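Local coordinates for tRNA (guanosine(18)-2'-O)-methyltransferase (Aquifex aeolicus, PDB 1ZJR), which transfers a methyl group from S-adenosyl-L-methionine to the 2'-oxygen of guanosine 18 in a subset of tRNAs, at residues A[86-89]-A[90-94]; A[159-162]-A[163-167]; A[181-184]-A[185-189]; A[193-196]-A[197-200]. All blocks are in the same frame, centred on the assembly; numbering follows the deposited sequence.

Contact 1 (A[86-89]-A[90-94]); sequences PVQK and LLEFK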
loop_
_atom_site.group_PDB
_atom_site.type_symbol
_atom_site.label_atom_id
_atom_site.label_comp_id
_atom_site.label_asym_id
_atom_site.label_seq_id
_atom_site.Cartn_x
_atom_site.Cartn_y
_atom_site.Cartn_z
ATOM N N PRO A 86 8.090 -12.518 -3.665
ATOM C CA PRO A 86 7.966 -11.102 -4.039
ATOM C C PRO A 86 8.194 -10.781 -5.508
ATOM O O PRO A 86 7.351 -10.153 -6.148
ATOM C CB PRO A 86 8.998 -10.413 -3.147
ATOM C CG PRO A 86 9.047 -11.297 -1.945
ATOM C CD PRO A 86 9.042 -12.677 -2.554
ATOM N N VAL A 87 9.338 -11.199 -6.035
ATOM C CA VAL A 87 9.673 -10.933 -7.427
ATOM C C VAL A 87 8.639 -11.494 -8.397
ATOM O O VAL A 87 8.288 -10.846 -9.380
ATOM C CB VAL A 87 11.064 -11.501 -7.787
ATOM C CG1 VAL A 87 11.321 -11.350 -9.286
ATOM C CG2 VAL A 87 12.142 -10.761 -7.003
ATOM N N GLN A 88 8.151 -12.696 -8.117
ATOM C CA GLN A 88 7.155 -13.323 -8.980
ATOM C C GLN A 88 5.872 -12.495 -8.992
ATOM O O GLN A 88 5.309 -12.217 -10.051
ATOM C CB GLN A 88 6.852 -14.742 -8.493
ATOM C CG GLN A 88 5.896 -15.512 -9.392
ATOM C CD GLN A 88 5.625 -16.916 -8.886
ATOM O OE1 GLN A 88 5.117 -17.103 -7.782
ATOM N NE2 GLN A 88 5.967 -17.913 -9.695
ATOM N N LYS A 89 5.417 -12.095 -7.810
ATOM C CA LYS A 89 4.201 -11.304 -7.700
ATOM C C LYS A 89 4.371 -9.937 -8.356
ATOM O O LYS A 89 3.494 -9.475 -9.089
ATOM C CB LYS A 89 3.815 -11.119 -6.230
ATOM C CG LYS A 89 2.404 -10.569 -6.029
ATOM C CD LYS A 89 1.373 -11.552 -6.568
ATOM C CE LYS A 89 -0.042 -11.056 -6.374
ATOM N NZ LYS A 89 -1.032 -12.031 -6.913
ATOM N N LEU A 90 5.500 -9.290 -8.089
ATOM C CA LEU A 90 5.761 -7.978 -8.657
ATOM C C LEU A 90 5.873 -8.044 -10.177
ATOM O O LEU A 90 5.503 -7.099 -10.868
ATOM C CB LEU A 90 7.033 -7.385 -8.046
ATOM C CG LEU A 90 6.933 -7.097 -6.544
ATOM C CD1 LEU A 90 8.290 -6.665 -6.012
ATOM C CD2 LEU A 90 5.883 -6.018 -6.294
ATOM N N LEU A 91 6.381 -9.160 -10.694
ATOM C CA LEU A 91 6.516 -9.324 -12.139
ATOM C C LEU A 91 5.136 -9.408 -12.772
ATOM O O LEU A 91 4.933 -8.955 -13.899
ATOM C CB LEU A 91 7.312 -10.589 -12.467
ATOM C CG LEU A 91 8.804 -10.530 -12.142
ATOM C CD1 LEU A 91 9.445 -11.890 -12.365
ATOM C CD2 LEU A 91 9.456 -9.481 -13.008
ATOM N N GLU A 92 4.192 -9.996 -12.044
ATOM C CA GLU A 92 2.824 -10.117 -12.526
ATOM C C GLU A 92 2.240 -8.730 -12.748
ATOM O O GLU A 92 1.559 -8.485 -13.749
ATOM C CB GLU A 92 1.971 -10.886 -11.517
ATOM C CG GLU A 92 2.068 -12.396 -11.660
ATOM C CD GLU A 92 1.524 -13.135 -10.459
ATOM O OE1 GLU A 92 0.473 -12.723 -9.922
ATOM O OE2 GLU A 92 2.144 -14.141 -10.057
ATOM N N PHE A 93 2.504 -7.821 -11.813
ATOM C CA PHE A 93 2.000 -6.460 -11.942
ATOM C C PHE A 93 2.755 -5.718 -13.031
ATOM O O PHE A 93 2.164 -4.974 -13.812
ATOM C CB PHE A 93 2.142 -5.685 -10.624
ATOM C CG PHE A 93 1.093 -6.015 -9.604
ATOM C CD1 PHE A 93 1.395 -6.823 -8.509
ATOM C CD2 PHE A 93 -0.200 -5.511 -9.731
ATOM C CE1 PHE A 93 0.423 -7.124 -7.552
ATOM C CE2 PHE A 93 -1.181 -5.805 -8.781
ATOM C CZ PHE A 93 -0.868 -6.612 -7.690
ATOM N N LYS A 94 4.067 -5.915 -13.077
ATOM C CA LYS A 94 4.890 -5.239 -14.069
ATOM C C LYS A 94 4.422 -5.593 -15.480
ATOM O O LYS A 94 4.223 -4.709 -16.314
ATOM C CB LYS A 94 6.360 -5.623 -13.881
ATOM C CG LYS A 94 7.341 -4.702 -14.587
ATOM C CD LYS A 94 8.774 -5.040 -14.201
ATOM C CE LYS A 94 9.756 -4.069 -14.828
ATOM N NZ LYS A 94 11.161 -4.433 -14.516
HETATM O O HOH W 1 -2.139 -11.411 -10.011
#

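Contact 2 (A[159-162]-A[163-167]); sequences VATG and IILYE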
loop_
_atom_site.group_PDB
_atom_site.type_symbol
_atom_site.label_atom_id
_atom_site.label_comp_id
_atom_site.label_asym_id
_atom_site.label_seq_id
_atom_site.Cartn_x
_atom_site.Cartn_y
_atom_site.Cartn_z
ATOM N N VAL A 159 6.740 5.626 8.723
ATOM C CA VAL A 159 6.753 7.055 8.458
ATOM C C VAL A 159 7.100 7.300 6.989
ATOM O O VAL A 159 6.449 8.103 6.322
ATOM C CB VAL A 159 7.775 7.786 9.367
ATOM C CG1 VAL A 159 7.799 9.278 9.042
ATOM C CG2 VAL A 159 7.401 7.580 10.831
ATOM N N ALA A 160 8.113 6.598 6.484
ATOM C CA ALA A 160 8.519 6.760 5.087
ATOM C C ALA A 160 7.373 6.386 4.157
ATOM O O ALA A 160 7.130 7.052 3.153
ATOM C CB ALA A 160 9.743 5.885 4.784
ATOM N N THR A 161 6.669 5.313 4.495
ATOM C CA THR A 161 5.552 4.865 3.673
ATOM C C THR A 161 4.479 5.944 3.594
ATOM O O THR A 161 3.919 6.197 2.526
ATOM C CB THR A 161 4.936 3.560 4.233
ATOM O OG1 THR A 161 5.908 2.508 4.147
ATOM C CG2 THR A 161 3.691 3.162 3.432
ATOM N N GLY A 162 4.197 6.587 4.723
ATOM C CA GLY A 162 3.198 7.640 4.726
ATOM C C GLY A 162 3.639 8.849 3.914
ATOM O O GLY A 162 2.843 9.459 3.201
ATOM N N ILE A 163 4.913 9.209 4.027
ATOM C CA ILE A 163 5.443 10.357 3.292
ATOM C C ILE A 163 5.326 10.129 1.788
ATOM O O ILE A 163 4.868 11.001 1.043
ATOM C CB ILE A 163 6.925 10.596 3.664
ATOM C CG1 ILE A 163 7.002 11.074 5.117
ATOM C CG2 ILE A 163 7.572 11.606 2.689
ATOM C CD1 ILE A 163 8.389 10.985 5.736
ATOM N N ILE A 164 5.732 8.945 1.343
ATOM C CA ILE A 164 5.674 8.628 -0.076
ATOM C C ILE A 164 4.234 8.519 -0.558
ATOM O O ILE A 164 3.879 9.092 -1.587
ATOM C CB ILE A 164 6.420 7.321 -0.379
ATOM C CG1 ILE A 164 7.882 7.456 0.069
ATOM C CG2 ILE A 164 6.348 7.015 -1.881
ATOM C CD1 ILE A 164 8.661 6.135 0.064
ATOM N N LEU A 165 3.396 7.793 0.179
ATOM C CA LEU A 165 2.002 7.655 -0.230
ATOM C C LEU A 165 1.268 8.989 -0.279
ATOM O O LEU A 165 0.340 9.159 -1.072
ATOM C CB LEU A 165 1.254 6.688 0.692
ATOM C CG LEU A 165 1.567 5.205 0.455
ATOM C CD1 LEU A 165 0.792 4.355 1.454
ATOM C CD2 LEU A 165 1.180 4.823 -0.983
ATOM N N TYR A 166 1.663 9.944 0.559
ATOM C CA TYR A 166 0.966 11.223 0.509
ATOM C C TYR A 166 1.458 12.116 -0.621
ATOM O O TYR A 166 0.793 13.089 -0.990
ATOM C CB TYR A 166 0.988 11.917 1.875
ATOM C CG TYR A 166 -0.294 11.611 2.619
ATOM C CD1 TYR A 166 -1.467 12.333 2.359
ATOM C CD2 TYR A 166 -0.374 10.519 3.488
ATOM C CE1 TYR A 166 -2.688 11.966 2.942
ATOM C CE2 TYR A 166 -1.585 10.147 4.072
ATOM C CZ TYR A 166 -2.735 10.870 3.797
ATOM O OH TYR A 166 -3.931 10.486 4.372
ATOM N N GLU A 167 2.616 11.784 -1.187
ATOM C CA GLU A 167 3.080 12.530 -2.348
ATOM C C GLU A 167 2.205 11.970 -3.476
ATOM O O GLU A 167 1.746 12.702 -4.358
ATOM C CB GLU A 167 4.556 12.258 -2.637
ATOM C CG GLU A 167 5.003 12.735 -4.016
ATOM C CD GLU A 167 4.785 14.224 -4.243
ATOM O OE1 GLU A 167 4.870 14.655 -5.413
ATOM O OE2 GLU A 167 4.536 14.962 -3.263
#

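Contact 3 (A[181-184]-A[185-189]); sequences PSLS and EEEIQ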
loop_
_atom_site.group_PDB
_atom_site.type_symbol
_atom_site.label_atom_id
_atom_site.label_comp_id
_atom_site.label_asym_id
_atom_site.label_seq_id
_atom_site.Cartn_x
_atom_site.Cartn_y
_atom_site.Cartn_z
ATOM N N PRO A 181 -14.923 7.470 -9.046
ATOM C CA PRO A 181 -14.565 6.094 -8.675
ATOM C C PRO A 181 -13.739 5.362 -9.727
ATOM O O PRO A 181 -14.095 5.361 -10.904
ATOM C CB PRO A 181 -15.926 5.423 -8.476
ATOM C CG PRO A 181 -16.830 6.565 -8.108
ATOM C CD PRO A 181 -16.384 7.644 -9.054
ATOM N N SER A 182 -12.636 4.741 -9.310
ATOM C CA SER A 182 -11.812 3.976 -10.243
ATOM C C SER A 182 -12.397 2.561 -10.310
ATOM O O SER A 182 -12.151 1.816 -11.256
ATOM C CB SER A 182 -10.349 3.922 -9.781
ATOM O OG SER A 182 -10.207 3.232 -8.552
ATOM N N LEU A 183 -13.160 2.195 -9.286
ATOM C CA LEU A 183 -13.822 0.893 -9.243
ATOM C C LEU A 183 -15.180 1.052 -9.921
ATOM O O LEU A 183 -15.828 2.080 -9.762
ATOM C CB LEU A 183 -14.061 0.452 -7.798
ATOM C CG LEU A 183 -12.859 0.065 -6.933
ATOM C CD1 LEU A 183 -13.326 -0.120 -5.492
ATOM C CD2 LEU A 183 -12.216 -1.209 -7.474
ATOM N N SER A 184 -15.612 0.034 -10.656
ATOM C CA SER A 184 -16.910 0.078 -11.321
ATOM C C SER A 184 -17.978 -0.284 -10.297
ATOM O O SER A 184 -17.663 -0.823 -9.235
ATOM C CB SER A 184 -16.951 -0.923 -12.476
ATOM O OG SER A 184 -16.793 -2.249 -11.995
ATOM N N GLU A 185 -19.236 0.016 -10.606
ATOM C CA GLU A 185 -20.327 -0.305 -9.695
ATOM C C GLU A 185 -20.389 -1.813 -9.424
ATOM O O GLU A 185 -20.737 -2.229 -8.318
ATOM C CB GLU A 185 -21.663 0.165 -10.276
ATOM C CG GLU A 185 -22.887 -0.183 -9.434
ATOM C CD GLU A 185 -22.867 0.446 -8.053
ATOM O OE1 GLU A 185 -22.150 1.450 -7.854
ATOM O OE2 GLU A 185 -23.582 -0.057 -7.165
ATOM N N GLU A 186 -20.068 -2.627 -10.431
ATOM C CA GLU A 186 -20.097 -4.083 -10.252
ATOM C C GLU A 186 -19.086 -4.482 -9.177
ATOM O O GLU A 186 -19.380 -5.287 -8.285
ATOM C CB GLU A 186 -19.737 -4.815 -11.554
ATOM C CG GLU A 186 -20.759 -4.712 -12.693
ATOM C CD GLU A 186 -20.459 -3.579 -13.656
ATOM O OE1 GLU A 186 -20.662 -3.770 -14.874
ATOM O OE2 GLU A 186 -20.031 -2.497 -13.199
ATOM N N GLU A 187 -17.893 -3.913 -9.282
ATOM C CA GLU A 187 -16.809 -4.188 -8.347
ATOM C C GLU A 187 -17.126 -3.667 -6.946
ATOM O O GLU A 187 -16.825 -4.321 -5.939
ATOM C CB GLU A 187 -15.517 -3.575 -8.895
ATOM C CG GLU A 187 -15.015 -4.309 -10.141
ATOM C CD GLU A 187 -14.145 -3.454 -11.049
ATOM O OE1 GLU A 187 -13.692 -2.377 -10.617
ATOM O OE2 GLU A 187 -13.905 -3.871 -12.204
ATOM N N ILE A 188 -17.740 -2.492 -6.882
ATOM C CA ILE A 188 -18.120 -1.905 -5.607
ATOM C C ILE A 188 -19.167 -2.791 -4.933
ATOM O O ILE A 188 -19.057 -3.110 -3.751
ATOM C CB ILE A 188 -18.696 -0.483 -5.800
ATOM C CG1 ILE A 188 -17.579 0.472 -6.236
ATOM C CG2 ILE A 188 -19.358 -0.001 -4.515
ATOM C CD1 ILE A 188 -18.052 1.906 -6.489
ATOM N N GLN A 189 -20.187 -3.194 -5.680
ATOM C CA GLN A 189 -21.214 -4.044 -5.094
ATOM C C GLN A 189 -20.647 -5.385 -4.653
ATOM O O GLN A 189 -21.051 -5.918 -3.623
ATOM C CB GLN A 189 -22.371 -4.265 -6.073
ATOM C CG GLN A 189 -23.399 -3.149 -6.039
ATOM C CD GLN A 189 -24.618 -3.453 -6.885
ATOM O OE1 GLN A 189 -25.256 -4.493 -6.719
ATOM N NE2 GLN A 189 -24.955 -2.541 -7.792
HETATM O O HOH W 2 -12.830 -0.445 -12.497
#

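Contact 4 (A[193-196]-A[197-200]); sequences KKWA and YEDV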
loop_
_atom_site.group_PDB
_atom_site.type_symbol
_atom_site.label_atom_id
_atom_site.label_comp_id
_atom_site.label_asym_id
_atom_site.label_seq_id
_atom_site.Cartn_x
_atom_site.Cartn_y
_atom_site.Cartn_z
ATOM N N LYS A 193 -20.834 -6.599 -0.707
ATOM C CA LYS A 193 -21.429 -7.879 -0.350
ATOM C C LYS A 193 -20.426 -8.770 0.374
ATOM O O LYS A 193 -20.723 -9.322 1.431
ATOM C CB LYS A 193 -21.940 -8.591 -1.608
ATOM C CG LYS A 193 -23.131 -7.916 -2.264
ATOM C CD LYS A 193 -23.568 -8.665 -3.518
ATOM C CE LYS A 193 -24.814 -8.043 -4.127
ATOM N NZ LYS A 193 -24.585 -6.638 -4.564
ATOM N N LYS A 194 -19.234 -8.897 -0.196
ATOM C CA LYS A 194 -18.195 -9.737 0.385
ATOM C C LYS A 194 -17.792 -9.317 1.794
ATOM O O LYS A 194 -17.811 -10.129 2.720
ATOM C CB LYS A 194 -16.960 -9.743 -0.518
ATOM C CG LYS A 194 -15.851 -10.674 -0.047
ATOM C CD LYS A 194 -14.743 -10.786 -1.089
ATOM C CE LYS A 194 -13.680 -11.792 -0.661
ATOM N NZ LYS A 194 -12.636 -11.994 -1.708
ATOM N N TRP A 195 -17.427 -8.052 1.963
ATOM C CA TRP A 195 -17.010 -7.583 3.277
ATOM C C TRP A 195 -18.123 -7.565 4.310
ATOM O O TRP A 195 -17.872 -7.785 5.495
ATOM C CB TRP A 195 -16.345 -6.208 3.171
ATOM C CG TRP A 195 -14.947 -6.299 2.635
ATOM C CD1 TRP A 195 -14.214 -7.440 2.449
ATOM C CD2 TRP A 195 -14.101 -5.214 2.243
ATOM N NE1 TRP A 195 -12.965 -7.130 1.968
ATOM C CE2 TRP A 195 -12.868 -5.770 1.832
ATOM C CE3 TRP A 195 -14.264 -3.822 2.199
ATOM C CZ2 TRP A 195 -11.804 -4.984 1.382
ATOM C CZ3 TRP A 195 -13.205 -3.041 1.750
ATOM C CH2 TRP A 195 -11.991 -3.627 1.347
ATOM N N ALA A 196 -19.351 -7.311 3.872
ATOM C CA ALA A 196 -20.477 -7.304 4.796
ATOM C C ALA A 196 -20.674 -8.736 5.289
ATOM O O ALA A 196 -21.129 -8.968 6.409
ATOM C CB ALA A 196 -21.731 -6.815 4.093
ATOM N N TYR A 197 -20.318 -9.690 4.434
ATOM C CA TYR A 197 -20.441 -11.109 4.745
ATOM C C TYR A 197 -19.289 -11.578 5.634
ATOM O O TYR A 197 -19.511 -12.205 6.670
ATOM C CB TYR A 197 -20.459 -11.917 3.445
ATOM C CG TYR A 197 -20.515 -13.416 3.633
ATOM C CD1 TYR A 197 -21.581 -14.019 4.302
ATOM C CD2 TYR A 197 -19.511 -14.237 3.120
ATOM C CE1 TYR A 197 -21.645 -15.404 4.453
ATOM C CE2 TYR A 197 -19.564 -15.622 3.265
ATOM C CZ TYR A 197 -20.634 -16.198 3.930
ATOM O OH TYR A 197 -20.692 -17.567 4.064
ATOM N N GLU A 198 -18.063 -11.266 5.225
ATOM C CA GLU A 198 -16.878 -11.653 5.982
ATOM C C GLU A 198 -16.836 -10.979 7.352
ATOM O O GLU A 198 -16.306 -11.543 8.309
ATOM C CB GLU A 198 -15.610 -11.303 5.199
ATOM C CG GLU A 198 -15.547 -11.929 3.818
ATOM C CD GLU A 198 -14.255 -11.609 3.091
ATOM O OE1 GLU A 198 -13.898 -10.415 3.006
ATOM O OE2 GLU A 198 -13.600 -12.552 2.598
ATOM N N ASP A 199 -17.392 -9.774 7.441
ATOM C CA ASP A 199 -17.418 -9.036 8.700
ATOM C C ASP A 199 -18.235 -9.775 9.753
ATOM O O ASP A 199 -17.935 -9.708 10.946
ATOM C CB ASP A 199 -18.005 -7.637 8.488
ATOM C CG ASP A 199 -16.940 -6.560 8.421
ATOM O OD1 ASP A 199 -16.046 -6.650 7.552
ATOM O OD2 ASP A 199 -16.996 -5.619 9.242
ATOM N N VAL A 200 -19.267 -10.481 9.304
ATOM C CA VAL A 200 -20.130 -11.233 10.204
ATOM C C VAL A 200 -19.556 -12.617 10.484
ATOM O O VAL A 200 -19.232 -12.942 11.624
ATOM C CB VAL A 200 -21.546 -11.391 9.613
ATOM C CG1 VAL A 200 -22.444 -12.117 10.598
ATOM C CG2 VAL A 200 -22.121 -10.025 9.271
#

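Contact 1 (A[86-89]-A[90-94])
Lys89 reaches forward along helix 86-95 to Glu92 and Phe93. Its CB and CG stay near the backbone at Leu90 N, and the side-chain contacts begin at CD. With CG anti to the backbone N (chi1 -167°) and a bend at chi2 of 63°, the extended remainder passes at a slant across the Glu92 side chain: Lys89 CD lies 3.7 Å from Glu92 OE1, and Lys89 CE touches both that oxygen and the ring, 4.1 Å from Phe93 CE1. At the tip, Lys89 NZ forms a salt bridge with Glu92 OE1, a long 3.4 Å whose hydrogen bond is weak. A water spans the same pair, giving a proton to Glu92 OE1 at 2.9 Å and accepting a weak bond from Lys89 NZ. Lys89 NZ also has a long, weak ion pair with Glu81.

One turn round, Val87 and Leu91 run alongside each other, with Val87 CG1 3.6 Å from Leu91 CD1. The helix backbone is held by Leu90 N to Pro86 O at 2.8 Å, while Phe93 N makes a weak bond to Lys89 O. Leu90 and Phe93 turn inward onto strands 26-31 and 121-126, packing the helix against part of the parallel sheet. The long, water-bridged ion pair on the flank is consistent with a weak electrostatic link, while the buried hydrocarbon of Leu90 and Phe93 faces the sheet.

Contact 2 (A[159-162]-A[163-167])
Val159 opens the turn by accepting from Ile163 N at 3.0 Å, and its CG1 meets the Ile163 CD1 methyl at 3.8 Å, the two side chains crossing at a slant. Ala160 follows with a nearly straight bond from Ile164 N to its carbonyl oxygen (168°); its methyl, turned from the next turn, lies against Ile146, a residue predicted to bind S-adenosyl-L-methionine. Thr161 splits its branches. OG1 reaches back to the carbonyl of Val157, whereas CG2, placed anti to the backbone N (chi1 -65° for OG1), runs alongside Leu165 and lies 3.7 Å from its CD1. Leu165 N also bonds to Thr161 O at 2.9 Å. Replacing Leu165 with an alanine would probably strip Thr161 CG2 of this neighbour and open a gap toward Leu123 and Thr45. Gly162 ends the segment, its oxygen accepting from Tyr166 N at 2.9 Å and lying at the edge of the Tyr166 ring, in its plane, 3.4 Å from CD2.

Thr161, Ile164 and Leu165 face strand 121-126 within the SPOUT methyltransferase fold. The hydroxyl's bond to Val157 O satisfies the one polar group of the buried Thr161 side chain, while CG2 adds hydrocarbon to the packing beside the probable cofactor pocket.

Contact 3 (A[181-184]-A[185-189])
Ser184 and Glu187 form a capping box at the N-terminus of helix 185-200, where the chain leaves the loop that follows helix 157-174. Glu185, the first helical residue, turns its carboxylate to a salt bridge with Arg16 of helix 7-19; OE2 also accepts from Gln189 NE2 one turn on, at 2.9 Å. Glu186 bends back at chi2 (94°) to bring OE2 within a weak 3.5 Å hydrogen bond of Ser184 OG.

Glu187 carries the reciprocal half of the box. Its OE1 accepts from Ser184 N at 3.1 Å along a nearly straight N-H (169°), though the donor arrives from well above the carboxylate plane. In return Glu187 N gives a weak bond to Ser184 OG at 3.4 Å. The serine hydroxyl reaches this amide because chi1 of 63° sets OG between its own backbone N and carbonyl carbon. An alanine in place of Glu187 would probably deprive Ser184 N of its acceptor and the bridging water of one anchor, leaving the reciprocal half of the capping box unmade. The helix N-terminus, the positive end of the helix dipole, would be expected to stabilise the glutamate's negative charge.

Ile188 completes the turn, its N bonded to Ser184 O at 2.9 Å and its CG1 packed against Leu183 CB. On the loop side, a water donates to both Ser182 O, at 2.7 Å, and Glu187 OE1, at 2.8 Å.

Contact 4 (A[193-196]-A[197-200])
Residues 193-196 pass straight into 197-200 as successive turns of helix 185-200. Tyr197 N donates to Lys193 O at 3.1 Å and more weakly to Lys194 O, which also takes the straighter bond from Glu198 N (2.8 Å, 169°). Asp199 N closes the series on Trp195 O at 2.8 Å.

Among the side chains, Glu198 is shared by Lys194 and Trp195. Its CG lies anti to the carbonyl carbon (chi1 -57°), which carries the carboxylate back over the preceding turn. There OE1 meets the indole edge of Trp195 in the ring plane, approaching the carbon CD1 at 3.0 Å rather than hydrogen-bonding to the ring nitrogen, with carboxylate and ring only 14° from coplanar. OE2 lies 3.3 Å from Lys194 CE, but Lys194 NZ stays 4.4 Å away, too far for a salt bridge, so the lysine meets the acid mainly through its methylenes. Farther along, the Val200 CG2 methyl sits 3.2 Å from Ala196 O.

Trp195 is the buried member of this otherwise largely exposed stretch, meeting the rings of Trp77 and Phe79 and touching Leu15. Ala196 rests on Leu12, and the pattern is that of an amphipathic C-terminal helix, with Trp195 and Ala196 on the side facing helix 7-19 and mostly polar or charged residues on the exposed side.

Contacts 1 and 2 belong to two helices that pack on the central parallel sheet, and both send side chains onto strand 121-126; their centres are about 22 Å apart and the contacts do not touch. Contacts 3 and 4 share helix 185-200, the first at its start and the second toward its C-terminal end, with centres about 16 Å apart. Contacts 1, 2 and 3 are partly buried, whereas contact 4 lies at the surface. Contact 2 is essentially hydrocarbon and lies closest to the chain's centre and the predicted cofactor residues. Contact 1 adds a hydrated ion pair on its flank. Contact 3 is dominated by polar capping, and contact 4 by charged side chains around one buried tryptophan.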